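Lysine/ornithine decarboxylase (Selenomonas ruminantium, PDB 5GJO) decarboxylates both L-lysine and L-ornithine with pyridoxal 5'-phosphate as cofactor, yielding cadaverine and putrescine, and works as a homodimer. Local coordinates at residues A265-T270 with L346-G351; T21-A26 with P368-E373; F221-C226 with D300-P305. The protein carries 2 engineered substitutions. All coordinates share one frame; numbering follows the deposited sequence.

Contact 1 (A265-T270 with L346-G351)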
ATOM      1  N   ALA A 265      -4.590 -16.917  12.433  1.00 11.02           N
ATOM      2  CA  ALA A 265      -4.069 -18.095  11.794  1.00 12.38           C
ATOM      3  C   ALA A 265      -2.756 -17.908  11.045  1.00 12.76           C
ATOM      4  O   ALA A 265      -2.334 -18.820  10.350  1.00 12.54           O
ATOM      5  CB  ALA A 265      -5.103 -18.665  10.858  1.00 13.82           C
ATOM      6  N   VAL A 266      -2.147 -16.719  11.073  1.00 12.03           N
ATOM      7  CA  VAL A 266      -1.005 -16.371  10.255  1.00 11.24           C
ATOM      8  C   VAL A 266       0.056 -15.662  11.115  1.00 11.92           C
ATOM      9  O   VAL A 266      -0.318 -14.818  11.982  1.00 11.33           O
ATOM     10  CB  VAL A 266      -1.420 -15.510   9.060  1.00 12.69           C
ATOM     11  CG1 VAL A 266      -0.223 -15.221   8.171  1.00 13.08           C
ATOM     12  CG2 VAL A 266      -2.547 -16.138   8.274  1.00 13.51           C
ATOM     13  N   ASN A 267       1.323 -16.004  10.929  1.00 11.95           N
ATOM     14  CA  ASN A 267       2.443 -15.345  11.589  1.00 11.57           C
ATOM     15  C   ASN A 267       3.383 -14.829  10.499  1.00 11.37           C
ATOM     16  O   ASN A 267       3.456 -15.395   9.454  1.00 11.34           O
ATOM     17  CB  ASN A 267       3.269 -16.293  12.471  1.00 12.34           C
ATOM     18  CG  ASN A 267       2.554 -16.773  13.727  1.00 12.38           C
ATOM     19  OD1 ASN A 267       3.126 -17.516  14.505  1.00 10.70           O
ATOM     20  ND2 ASN A 267       1.318 -16.359  13.919  1.00 11.07           N
ATOM     21  N   LEU A 268       4.073 -13.736  10.776  1.00 10.13           N
ATOM     22  CA  LEU A 268       5.171 -13.244   9.960  1.00 10.68           C
ATOM     23  C   LEU A 268       6.491 -13.562  10.562  1.00 10.72           C
ATOM     24  O   LEU A 268       6.728 -13.322  11.810  1.00 11.59           O
ATOM     25  CB  LEU A 268       5.113 -11.727   9.805  1.00 11.55           C
ATOM     26  CG  LEU A 268       6.261 -11.060   9.091  1.00 13.57           C
ATOM     27  CD1 LEU A 268       6.229 -11.350   7.594  1.00 14.66           C
ATOM     28  CD2 LEU A 268       6.064  -9.553   9.327  1.00 13.73           C
ATOM     29  N   VAL A 269       7.403 -14.059   9.742  1.00 10.51           N
ATOM     30  CA  VAL A 269       8.814 -14.278  10.143  1.00 10.79           C
ATOM     31  C   VAL A 269       9.703 -13.332   9.334  1.00 11.72           C
ATOM     32  O   VAL A 269       9.672 -13.340   8.081  1.00 12.41           O
ATOM     33  CB  VAL A 269       9.296 -15.713   9.903  1.00 11.91           C
ATOM     34  CG1 VAL A 269      10.702 -15.896  10.447  1.00 13.14           C
ATOM     35  CG2 VAL A 269       8.342 -16.723  10.611  1.00 12.57           C
ATOM     36  N   THR A 270      10.432 -12.519  10.041  1.00 11.37           N
ATOM     37  CA  THR A 270      11.271 -11.483   9.444  1.00 12.05           C
ATOM     38  C   THR A 270      12.626 -11.469  10.103  1.00 12.91           C
ATOM     39  O   THR A 270      12.732 -11.702  11.329  1.00 15.71           O
ATOM     40  CB  THR A 270      10.529 -10.147   9.380  1.00 12.66           C
ATOM     41  OG1 THR A 270      11.389  -9.137   8.853  1.00 12.75           O
ATOM     42  CG2 THR A 270      10.091  -9.691  10.736  1.00 14.94           C
ATOM     43  N   LEU A 346       9.404 -12.630  15.306  1.00 12.92           N
ATOM     44  CA  LEU A 346       8.093 -13.206  14.965  1.00 12.01           C
ATOM     45  C   LEU A 346       6.960 -12.266  15.233  1.00 11.52           C
ATOM     46  O   LEU A 346       6.872 -11.719  16.321  1.00 12.35           O
ATOM     47  CB  LEU A 346       7.892 -14.520  15.727  1.00 11.75           C
ATOM     48  CG  LEU A 346       6.560 -15.276  15.557  1.00 13.06           C
ATOM     49  CD1 LEU A 346       6.483 -15.962  14.209  1.00 13.92           C
ATOM     50  CD2 LEU A 346       6.287 -16.310  16.707  1.00 13.42           C
ATOM     51  N   VAL A 347       6.053 -12.091  14.253  1.00 12.26           N
ATOM     52  CA  VAL A 347       4.887 -11.294  14.471  1.00 10.89           C
ATOM     53  C   VAL A 347       3.638 -12.182  14.341  1.00 11.60           C
ATOM     54  O   VAL A 347       3.448 -12.890  13.301  1.00 11.86           O
ATOM     55  CB  VAL A 347       4.766 -10.103  13.493  1.00 11.25           C
ATOM     56  CG1 VAL A 347       3.610  -9.189  13.878  1.00 11.77           C
ATOM     57  CG2 VAL A 347       6.041  -9.312  13.521  1.00 12.59           C
ATOM     58  N   THR A 348       2.807 -12.176  15.374  1.00 10.30           N
ATOM     59  CA  THR A 348       1.629 -13.100  15.475  1.00 10.64           C
ATOM     60  C   THR A 348       0.363 -12.347  15.052  1.00 11.13           C
ATOM     61  O   THR A 348       0.424 -11.115  14.919  1.00 11.70           O
ATOM     62  CB  THR A 348       1.472 -13.806  16.835  1.00 12.16           C
ATOM     63  OG1 THR A 348       1.428 -12.828  17.930  1.00 14.42           O
ATOM     64  CG2 THR A 348       2.595 -14.751  17.000  1.00 12.78           C
ATOM     65  N   GLU A 349      -0.753 -13.052  14.871  1.00 10.20           N
ATOM     66  CA  GLU A 349      -2.032 -12.427  14.540  1.00 11.14           C
ATOM     67  C   GLU A 349      -1.879 -11.455  13.347  1.00 12.07           C
ATOM     68  O   GLU A 349      -2.396 -10.308  13.397  1.00 11.04           O
ATOM     69  CB  GLU A 349      -2.663 -11.731  15.769  1.00 12.07           C
ATOM     70  CG  GLU A 349      -3.074 -12.742  16.895  1.00 14.19           C
ATOM     71  CD  GLU A 349      -1.918 -13.212  17.733  1.00 15.97           C
ATOM     72  OE1 GLU A 349      -1.154 -12.405  18.286  1.00 15.72           O
ATOM     73  OE2 GLU A 349      -1.721 -14.429  17.865  1.00 17.76           O
ATOM     74  N   MET A 350      -1.247 -11.962  12.302  1.00 11.24           N
ATOM     75  CA  MET A 350      -0.935 -11.203  11.113  1.00 13.73           C
ATOM     76  C   MET A 350      -1.729 -11.594   9.864  1.00 11.92           C
ATOM     77  O   MET A 350      -1.343 -11.295   8.782  1.00 14.14           O
ATOM     78  CB  MET A 350       0.566 -11.230  10.866  1.00 16.85           C
ATOM     79  CG  MET A 350       1.253  -9.952  11.278  1.00 23.08           C
ATOM     80  SD  MET A 350       2.205  -9.288   9.950  1.00 25.21           S
ATOM     81  CE  MET A 350       2.659  -7.626  10.413  1.00 20.80           C
ATOM     82  N   GLY A 351      -2.841 -12.274  10.060  1.00 11.44           N
ATOM     83  CA  GLY A 351      -3.549 -12.858   8.995  1.00 11.30           C
ATOM     84  C   GLY A 351      -4.474 -11.963   8.196  1.00 12.14           C
ATOM     85  O   GLY A 351      -4.906 -12.387   7.080  1.00 16.01           O
TER
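Leu-346 and Asn-267 interlock across an antiparallel strand pair of the C-terminal beta domain, which in this decarboxylase family accompanies the cofactor-binding barrel. The bump is Leu-346 CD1, lodged between Asn-267 CB at 3.7 Å and Val-269 CG2 at 4.1 Å. Leucine suits the place because its branched end is long enough to reach across to the neighbouring strand; CG anti to the backbone N (chi1 178°) starts the chain on its way, and CD1 makes the contact. On the opposite face, Leu-268 CB rests 4.0 Å from Val-347 CB, while the thioether of Met-350, bent at chi2, brings SD to 3.8 Å from Leu-268 CB. The two backbones exchange a pair of hydrogen bonds between Leu-268 and Val-347. Beyond them the second segment leaves the strand and presses Gly-351 CA to 3.4 Å from Val-266 CB; the closeness of Val-266 CB and CG2 to this CA leaves little room for a side chain, which suits glycine. The buried amide of Asn-267 lies beside Thr-348, pointing the same way, with OD1 accepting from Leu-7 N and ND2 also donating to Phe-5 O. An alanine here would probably leave the Leu-7 N-H and Phe-5 O without these partners and open a gap beside Thr-348 CG2. Val-266 O is gripped by two donors at 3.0 Å, Met-350 N and Asn-267 ND2, approaching from opposite faces of its carbonyl plane.

Contact 2 (T21-A26 with P368-E373)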
ATOM      1  N   THR A  21      13.579 -15.097   4.480  1.00 14.74           N
ATOM      2  CA  THR A  21      12.722 -14.096   5.051  1.00 13.85           C
ATOM      3  C   THR A  21      12.598 -12.904   4.134  1.00 14.17           C
ATOM      4  O   THR A  21      13.560 -12.622   3.399  1.00 15.73           O
ATOM      5  CB  THR A  21      13.223 -13.644   6.421  1.00 13.62           C
ATOM      6  OG1 THR A  21      14.570 -13.190   6.351  1.00 13.46           O
ATOM      7  CG2 THR A  21      13.104 -14.755   7.412  1.00 13.76           C
ATOM      8  N   PRO A  22      11.536 -12.111   4.248  1.00 14.28           N
ATOM      9  CA  PRO A  22      10.392 -12.339   5.108  1.00 13.22           C
ATOM     10  C   PRO A  22       9.411 -13.314   4.450  1.00 13.42           C
ATOM     11  O   PRO A  22       9.246 -13.388   3.192  1.00 13.05           O
ATOM     12  CB  PRO A  22       9.763 -10.951   5.160  1.00 13.61           C
ATOM     13  CG  PRO A  22      10.108 -10.377   3.801  1.00 14.80           C
ATOM     14  CD  PRO A  22      11.427 -10.874   3.492  1.00 14.71           C
ATOM     15  N   PHE A  23       8.654 -14.012   5.269  1.00 11.97           N
ATOM     16  CA  PHE A  23       7.523 -14.783   4.808  1.00 12.08           C
ATOM     17  C   PHE A  23       6.471 -14.888   5.839  1.00 11.34           C
ATOM     18  O   PHE A  23       6.788 -14.830   7.066  1.00 10.79           O
ATOM     19  CB  PHE A  23       7.994 -16.181   4.370  1.00 11.15           C
ATOM     20  CG  PHE A  23       8.699 -16.980   5.446  1.00 11.53           C
ATOM     21  CD1 PHE A  23       8.004 -17.841   6.278  1.00 11.42           C
ATOM     22  CD2 PHE A  23      10.061 -16.889   5.583  1.00 12.07           C
ATOM     23  CE1 PHE A  23       8.699 -18.559   7.264  1.00 10.82           C
ATOM     24  CE2 PHE A  23      10.733 -17.611   6.538  1.00 11.60           C
ATOM     25  CZ  PHE A  23      10.025 -18.395   7.389  1.00 11.98           C
ATOM     26  N   LEU A  24       5.238 -15.087   5.382  1.00 11.79           N
ATOM     27  CA  LEU A  24       4.123 -15.412   6.252  1.00 12.49           C
ATOM     28  C   LEU A  24       3.940 -16.894   6.339  1.00 12.65           C
ATOM     29  O   LEU A  24       4.185 -17.611   5.360  1.00 13.22           O
ATOM     30  CB  LEU A  24       2.839 -14.792   5.747  1.00 13.56           C
ATOM     31  CG  LEU A  24       2.835 -13.244   5.726  1.00 15.92           C
ATOM     32  CD1 LEU A  24       1.839 -12.733   4.744  1.00 19.13           C
ATOM     33  CD2 LEU A  24       2.516 -12.643   7.073  1.00 15.91           C
ATOM     34  N   VAL A  25       3.437 -17.378   7.456  1.00 10.95           N
ATOM     35  CA  VAL A  25       3.113 -18.786   7.627  1.00 11.00           C
ATOM     36  C   VAL A  25       1.644 -18.884   8.080  1.00 10.73           C
ATOM     37  O   VAL A  25       1.264 -18.266   9.133  1.00 11.35           O
ATOM     38  CB  VAL A  25       4.014 -19.474   8.672  1.00 10.47           C
ATOM     39  CG1 VAL A  25       3.618 -20.916   8.868  1.00 12.07           C
ATOM     40  CG2 VAL A  25       5.509 -19.304   8.352  1.00 10.74           C
ATOM     41  N   ALA A  26       0.808 -19.508   7.284  1.00 10.56           N
ATOM     42  CA  ALA A  26      -0.602 -19.700   7.516  1.00 11.07           C
ATOM     43  C   ALA A  26      -0.963 -21.092   7.938  1.00 13.09           C
ATOM     44  O   ALA A  26      -0.579 -22.088   7.233  1.00 12.71           O
ATOM     45  CB  ALA A  26      -1.397 -19.375   6.272  1.00 13.16           C
ATOM     46  N   PRO A 368       5.816 -14.045   0.607  1.00 13.32           N
ATOM     47  CA  PRO A 368       4.869 -15.110   0.262  1.00 13.94           C
ATOM     48  C   PRO A 368       4.188 -15.693   1.496  1.00 13.40           C
ATOM     49  O   PRO A 368       4.695 -15.518   2.605  1.00 13.97           O
ATOM     50  CB  PRO A 368       5.786 -16.190  -0.345  1.00 14.02           C
ATOM     51  CG  PRO A 368       7.100 -16.007   0.393  1.00 13.21           C
ATOM     52  CD  PRO A 368       7.237 -14.497   0.577  1.00 12.49           C
ATOM     53  N   THR A 369       3.059 -16.375   1.286  1.00 13.61           N
ATOM     54  CA  THR A 369       2.327 -17.056   2.350  1.00 13.40           C
ATOM     55  C   THR A 369       2.615 -18.535   2.214  1.00 15.85           C
ATOM     56  O   THR A 369       2.231 -19.161   1.209  1.00 15.61           O
ATOM     57  CB  THR A 369       0.836 -16.742   2.278  1.00 14.23           C
ATOM     58  OG1 THR A 369       0.695 -15.347   2.539  1.00 14.08           O
ATOM     59  CG2 THR A 369       0.106 -17.452   3.342  1.00 14.80           C
ATOM     60  N   ILE A 370       3.332 -19.053   3.184  1.00 12.08           N
ATOM     61  CA  ILE A 370       3.758 -20.462   3.283  1.00 15.18           C
ATOM     62  C   ILE A 370       2.641 -21.213   4.022  1.00 13.59           C
ATOM     63  O   ILE A 370       2.112 -20.711   5.032  1.00 13.33           O
ATOM     64  CB  ILE A 370       5.073 -20.578   4.090  1.00 16.85           C
ATOM     65  CG1 ILE A 370       6.189 -19.717   3.478  1.00 17.10           C
ATOM     66  CG2 ILE A 370       5.549 -22.005   4.268  1.00 18.09           C
ATOM     67  CD1 ILE A 370       6.444 -19.959   2.006  1.00 17.69           C
ATOM     68  N   ILE A 371       2.218 -22.343   3.477  1.00 11.27           N
ATOM     69  CA  ILE A 371       1.190 -23.159   4.087  1.00 11.95           C
ATOM     70  C   ILE A 371       1.839 -24.076   5.129  1.00 12.66           C
ATOM     71  O   ILE A 371       2.604 -24.968   4.789  1.00 12.87           O
ATOM     72  CB  ILE A 371       0.350 -23.971   3.080  1.00 13.47           C
ATOM     73  CG1 ILE A 371      -0.220 -23.062   1.980  1.00 13.98           C
ATOM     74  CG2 ILE A 371      -0.727 -24.783   3.782  1.00 14.30           C
ATOM     75  CD1 ILE A 371      -1.026 -21.900   2.554  1.00 14.45           C
ATOM     76  N   PHE A 372       1.497 -23.876   6.378  1.00 11.90           N
ATOM     77  CA  PHE A 372       2.142 -24.569   7.484  1.00 12.44           C
ATOM     78  C   PHE A 372       1.957 -26.096   7.411  1.00 13.31           C
ATOM     79  O   PHE A 372       2.887 -26.878   7.595  1.00 12.18           O
ATOM     80  CB  PHE A 372       1.619 -24.081   8.826  1.00 12.89           C
ATOM     81  CG  PHE A 372       2.362 -24.604  10.019  1.00 11.27           C
ATOM     82  CD1 PHE A 372       3.702 -24.415  10.113  1.00 11.62           C
ATOM     83  CD2 PHE A 372       1.729 -25.237  11.009  1.00 13.29           C
ATOM     84  CE1 PHE A 372       4.429 -24.864  11.219  1.00 13.94           C
ATOM     85  CE2 PHE A 372       2.435 -25.692  12.134  1.00 12.16           C
ATOM     86  CZ  PHE A 372       3.775 -25.523  12.232  1.00 13.39           C
ATOM     87  N   GLU A 373       0.800 -26.515   6.970  1.00 12.07           N
ATOM     88  CA  GLU A 373       0.446 -27.972   6.941  1.00 14.93           C
ATOM     89  C   GLU A 373       1.217 -28.702   5.818  1.00 15.18           C
ATOM     90  O   GLU A 373       1.244 -29.957   5.821  1.00 15.95           O
ATOM     91  CB  GLU A 373      -1.075 -28.168   6.774  1.00 14.78           C
ATOM     92  CG  GLU A 373      -1.925 -27.891   7.959  1.00 17.58           C
ATOM     93  CD  GLU A 373      -2.070 -26.440   8.290  1.00 16.17           C
ATOM     94  OE1 GLU A 373      -2.578 -26.222   9.399  1.00 19.38           O
ATOM     95  OE2 GLU A 373      -1.696 -25.554   7.449  1.00 15.18           O
TER
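Leu-24 and Ala-26 carry all four backbone hydrogen bonds that join strand 23-26 to segment 368-373. Leu-24 N donates to Pro-368 O at 2.9 Å, and Leu-24 O accepts from Ile-370 N at 2.7 Å. Ala-26 repeats the scheme two residues on, its N donating to Ile-370 O and its O accepting from Phe-372 N. Proline is tolerable at 368 because only its carbonyl is called on. Weaker CA-H...O contacts fill in between, as from Val-25 CA to Ile-370 O.

The apolar contacts fall on two faces. On the face of Val-25 and Ile-370, Ile-370 CG1 comes obliquely to 3.8 Å from Phe-23 CD1, and Val-25 CG1 lies 3.7 Å from Phe-372 CD1. The Phe-372 ring is carried there with CG anti to the backbone N (chi1 -172°), and it also meets the ring of Phe-5. Beta-branched valine and isoleucine favour extended backbone and offer broad flanks to the aromatic rings. On the other face the small methyl of Ala-26 leaves room for Thr-369 CG2, 3.8 Å from Ala-26 CB, and Thr-369 OG1 lies against Leu-24 CD1. The polar end of Glu-373 accepts from Leu-28 N, Asp-29 N and Ser-27 OG, just past the end of strand 23-26.

Leu-24 thus straddles Thr-369, and Ala-26 straddles Ile-371. One residue bonding to the two that flank its opposite number is the mark of parallel beta pairing, and here it unites a strand near the N-terminus with one near the C-terminus in the mixed sheet of the beta domain.

Contact 3 (F221-C226 with D300-P305). Engineered in segment 221-226: Cys-226 (natural residue Ala). Engineered in segment 300-305: Cys-303 (natural residue Thr).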
ATOM      1  N   PHE A 221     -16.354  -8.910  13.416  1.00 11.23           N
ATOM      2  CA  PHE A 221     -15.889  -9.671  14.547  1.00 11.54           C
ATOM      3  C   PHE A 221     -14.358  -9.344  14.752  1.00 12.09           C
ATOM      4  O   PHE A 221     -13.615  -9.363  13.792  1.00 11.77           O
ATOM      5  CB  PHE A 221     -16.094 -11.158  14.298  1.00 11.51           C
ATOM      6  CG  PHE A 221     -17.499 -11.499  13.872  1.00 13.19           C
ATOM      7  CD1 PHE A 221     -18.478 -11.533  14.775  1.00 14.83           C
ATOM      8  CD2 PHE A 221     -17.795 -11.629  12.537  1.00 14.68           C
ATOM      9  CE1 PHE A 221     -19.795 -11.831  14.383  1.00 16.00           C
ATOM     10  CE2 PHE A 221     -19.093 -11.868  12.120  1.00 16.65           C
ATOM     11  CZ  PHE A 221     -20.065 -11.992  13.043  1.00 16.35           C
ATOM     12  N   PRO A 222     -13.919  -9.086  15.992  1.00 11.67           N
ATOM     13  CA  PRO A 222     -12.588  -8.564  16.215  1.00 11.35           C
ATOM     14  C   PRO A 222     -11.536  -9.609  16.397  1.00 10.65           C
ATOM     15  O   PRO A 222     -11.813 -10.769  16.622  1.00 11.12           O
ATOM     16  CB  PRO A 222     -12.782  -7.690  17.448  1.00 11.30           C
ATOM     17  CG  PRO A 222     -13.744  -8.482  18.242  1.00 11.97           C
ATOM     18  CD  PRO A 222     -14.767  -8.829  17.148  1.00 12.39           C
ATOM     19  N   VAL A 223     -10.324  -9.179  16.251  1.00 10.96           N
ATOM     20  CA  VAL A 223      -9.117 -10.053  16.454  1.00 13.49           C
ATOM     21  C   VAL A 223      -8.156  -9.318  17.441  1.00 12.31           C
ATOM     22  O   VAL A 223      -8.118  -8.062  17.474  1.00 13.07           O
ATOM     23  CB  VAL A 223      -8.499 -10.146  15.047  1.00 16.25           C
ATOM     24  CG1 VAL A 223      -6.991 -10.430  14.985  1.00 19.16           C
ATOM     25  CG2 VAL A 223      -9.332 -11.083  14.153  1.00 15.52           C
ATOM     26  N   PRO A 224      -7.337 -10.073  18.184  1.00 12.40           N
ATOM     27  CA  PRO A 224      -6.379  -9.526  19.132  1.00 12.03           C
ATOM     28  C   PRO A 224      -5.278  -8.718  18.390  1.00 12.49           C
ATOM     29  O   PRO A 224      -4.812  -9.086  17.303  1.00 11.17           O
ATOM     30  CB  PRO A 224      -5.726 -10.742  19.809  1.00 13.40           C
ATOM     31  CG  PRO A 224      -6.334 -11.897  19.237  1.00 14.21           C
ATOM     32  CD  PRO A 224      -7.358 -11.548  18.202  1.00 13.63           C
ATOM     33  N   ASP A 225      -4.864  -7.632  19.028  1.00 11.74           N
ATOM     34  CA  ASP A 225      -3.752  -6.834  18.559  1.00 12.05           C
ATOM     35  C   ASP A 225      -2.612  -6.902  19.605  1.00 12.53           C
ATOM     36  O   ASP A 225      -2.581  -7.818  20.370  1.00 13.07           O
ATOM     37  CB  ASP A 225      -4.201  -5.417  18.218  1.00 13.73           C
ATOM     38  CG  ASP A 225      -4.469  -4.566  19.447  1.00 17.10           C
ATOM     39  OD1 ASP A 225      -4.427  -5.084  20.555  1.00 13.72           O
ATOM     40  OD2 ASP A 225      -4.684  -3.364  19.257  1.00 17.96           O
ATOM     41  N   CYS A 226      -1.658  -5.982  19.580  1.00 14.41           N
ATOM     42  CA  CYS A 226      -0.511  -6.058  20.529  1.00 16.63           C
ATOM     43  C   CYS A 226      -0.969  -5.937  22.020  1.00 18.12           C
ATOM     44  O   CYS A 226      -0.238  -6.373  22.884  1.00 17.94           O
ATOM     45  CB  CYS A 226       0.489  -4.960  20.224  1.00 20.01           C
ATOM     46  SG  CYS A 226      -0.155  -3.337  20.520  1.00 23.47           S
ATOM     47  N   ASP A 300      -4.980   0.393   8.538  1.00 15.50           N
ATOM     48  CA  ASP A 300      -5.902  -0.379   9.422  1.00 14.35           C
ATOM     49  C   ASP A 300      -5.667   0.059  10.863  1.00 15.22           C
ATOM     50  O   ASP A 300      -6.168  -0.599  11.767  1.00 14.59           O
ATOM     51  CB  ASP A 300      -5.596  -1.868   9.250  1.00 13.65           C
ATOM     52  CG  ASP A 300      -6.691  -2.790   9.776  1.00 13.61           C
ATOM     53  OD1 ASP A 300      -7.882  -2.496   9.635  1.00 15.45           O
ATOM     54  OD2 ASP A 300      -6.312  -3.849  10.361  1.00 14.32           O
ATOM     55  N   HIS A 301      -4.928   1.187  11.059  1.00 15.75           N
ATOM     56  CA  HIS A 301      -4.649   1.798  12.354  1.00 19.83           C
ATOM     57  C   HIS A 301      -4.170   0.746  13.373  1.00 17.59           C
ATOM     58  O   HIS A 301      -4.563   0.778  14.551  1.00 19.05           O
ATOM     59  CB  HIS A 301      -5.896   2.521  12.935  1.00 25.66           C
ATOM     60  CG  HIS A 301      -6.645   3.328  11.925  1.00 35.75           C
ATOM     61  ND1 HIS A 301      -7.983   3.097  11.635  1.00 46.65           N
ATOM     62  CD2 HIS A 301      -6.224   4.276  11.047  1.00 43.25           C
ATOM     63  CE1 HIS A 301      -8.361   3.898  10.652  1.00 41.64           C
ATOM     64  NE2 HIS A 301      -7.319   4.629  10.279  1.00 44.34           N
ATOM     65  N   TRP A 302      -3.366  -0.213  12.953  1.00 14.03           N
ATOM     66  CA  TRP A 302      -3.145  -1.424  13.740  1.00 13.20           C
ATOM     67  C   TRP A 302      -1.783  -1.518  14.441  1.00 15.03           C
ATOM     68  O   TRP A 302      -0.850  -0.909  14.001  1.00 16.22           O
ATOM     69  CB  TRP A 302      -3.347  -2.642  12.842  1.00 12.88           C
ATOM     70  CG  TRP A 302      -3.686  -3.916  13.563  1.00 11.18           C
ATOM     71  CD1 TRP A 302      -2.822  -4.875  13.976  1.00 11.59           C
ATOM     72  CD2 TRP A 302      -4.984  -4.364  13.942  1.00 10.74           C
ATOM     73  NE1 TRP A 302      -3.493  -5.889  14.592  1.00 11.33           N
ATOM     74  CE2 TRP A 302      -4.827  -5.602  14.581  1.00 10.64           C
ATOM     75  CE3 TRP A 302      -6.267  -3.851  13.789  1.00  9.99           C
ATOM     76  CZ2 TRP A 302      -5.904  -6.320  15.068  1.00 11.06           C
ATOM     77  CZ3 TRP A 302      -7.320  -4.564  14.265  1.00 10.76           C
ATOM     78  CH2 TRP A 302      -7.140  -5.788  14.906  1.00 11.48           C
ATOM     79  N   CYS A 303      -1.715  -2.258  15.552  1.00 13.64           N
ATOM     80  CA  CYS A 303      -0.423  -2.484  16.262  1.00 16.74           C
ATOM     81  C   CYS A 303      -0.284  -3.965  16.396  1.00 15.75           C
ATOM     82  O   CYS A 303      -1.155  -4.558  17.039  1.00 15.37           O
ATOM     83  CB  CYS A 303      -0.573  -1.857  17.658  1.00 21.86           C
ATOM     84  SG  CYS A 303       0.831  -2.178  18.802  1.00 31.38           S
ATOM     85  N   TYR A 304       0.683  -4.611  15.724  1.00 15.44           N
ATOM     86  CA  TYR A 304       0.811  -6.053  15.700  1.00 13.36           C
ATOM     87  C   TYR A 304       1.683  -6.553  16.852  1.00 14.52           C
ATOM     88  O   TYR A 304       2.634  -5.880  17.227  1.00 15.41           O
ATOM     89  CB  TYR A 304       1.441  -6.558  14.362  1.00 14.84           C
ATOM     90  CG  TYR A 304       0.547  -6.178  13.215  1.00 13.68           C
ATOM     91  CD1 TYR A 304      -0.496  -7.002  12.818  1.00 13.71           C
ATOM     92  CD2 TYR A 304       0.749  -5.003  12.550  1.00 13.79           C
ATOM     93  CE1 TYR A 304      -1.368  -6.593  11.766  1.00 12.58           C
ATOM     94  CE2 TYR A 304      -0.104  -4.596  11.511  1.00 12.97           C
ATOM     95  CZ  TYR A 304      -1.172  -5.355  11.172  1.00 13.39           C
ATOM     96  OH  TYR A 304      -2.020  -4.905  10.153  1.00 14.07           O
ATOM     97  N   PRO A 305       1.413  -7.739  17.404  1.00 13.24           N
ATOM     98  CA  PRO A 305       2.249  -8.271  18.475  1.00 14.01           C
ATOM     99  C   PRO A 305       3.595  -8.775  17.934  1.00 15.02           C
ATOM    100  O   PRO A 305       3.617  -9.781  17.268  1.00 16.57           O
ATOM    101  CB  PRO A 305       1.456  -9.476  19.030  1.00 15.46           C
ATOM    102  CG  PRO A 305       0.205  -9.430  18.329  1.00 15.85           C
ATOM    103  CD  PRO A 305       0.234  -8.590  17.153  1.00 15.83           C
TER
HETATM  104  O   HOH W   1      -2.776  -8.440  15.502  1.00 13.17           O
HETATM  105  O   HOH W   2      -4.601  -2.296  16.864  1.00 27.78           O
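Val-223 meets the indole of Trp-302 where a loop after strand 214-216 of the PLP-binding barrel faces a loop of the beta domain, a junction between the two domains crossed by an engineered disulfide. Val-223 O lies at the rim of the indole, near its plane and 3.6 Å from Trp-302 CH2, and it also accepts a hydrogen bond from Gln-184 NE2. Arg-259, a residue of the cofactor pocket, packs on both Val-223 and Trp-302. A valine fits this buried position, its CG1 giving Trp-302 CZ2 a modest apolar neighbour.

Pro-224 contributes its carbonyl rather than its ring. A water in the indole plane donates to Pro-224 O at 2.8 Å and accepts from Trp-302 NE1, so the indole N-H is satisfied without direct contact.

Asp-225 CB comes obliquely against the rim of the indole, 3.7 Å from Trp-302 CZ2. Its carboxylate works at both ends: OD1 accepts from Lys-227 N, and OD2 accepts a hydrogen bond from a second water, which in turn accepts from Cys-303 N. An acidic residue can thus bridge its own turn to the opposite loop, while Pro-305 CG rests 3.8 Å from Asp-225 O.

Cys-226, engineered in place of alanine, donates its N-H to Cys-303 O at 3.0 Å. With SG of Cys-226 between its backbone N and carbonyl carbon (chi1 66°) and SG of Cys-303, engineered in place of threonine, anti to its own backbone N, the two sulfurs meet between the loops. The variant binds pyridoxal phosphate with enhanced affinity. In the disulfide itself, Cys-226 SG and Cys-303 SG are 2.3 Å apart, longer than a standard S-S bond, with chi3 at 108°.

Contacts 1 and 2 share one mixed sheet: strand 266-276 pairs with strand 23-26, through bonds such as that between Asn-267 O and Val-25 N, so each contact holds one side of that central pair. Contact 1 is wholly buried and antiparallel; contact 2 is parallel and reaches the surface at Pro-368. Contact 3 joins loops of two domains, is only partly buried, and relies on two bridging waters, a single backbone bond and a disulfide, where the sheet contacts rely on several backbone bonds and apolar packing, aromatic as well as aliphatic in contact 2. Contacts 1 and 3 still touch, with Pro-305 and Tyr-304 packing on Val-347, whereas contact 2 stays about 9 Å from contact 3 at the nearest atoms.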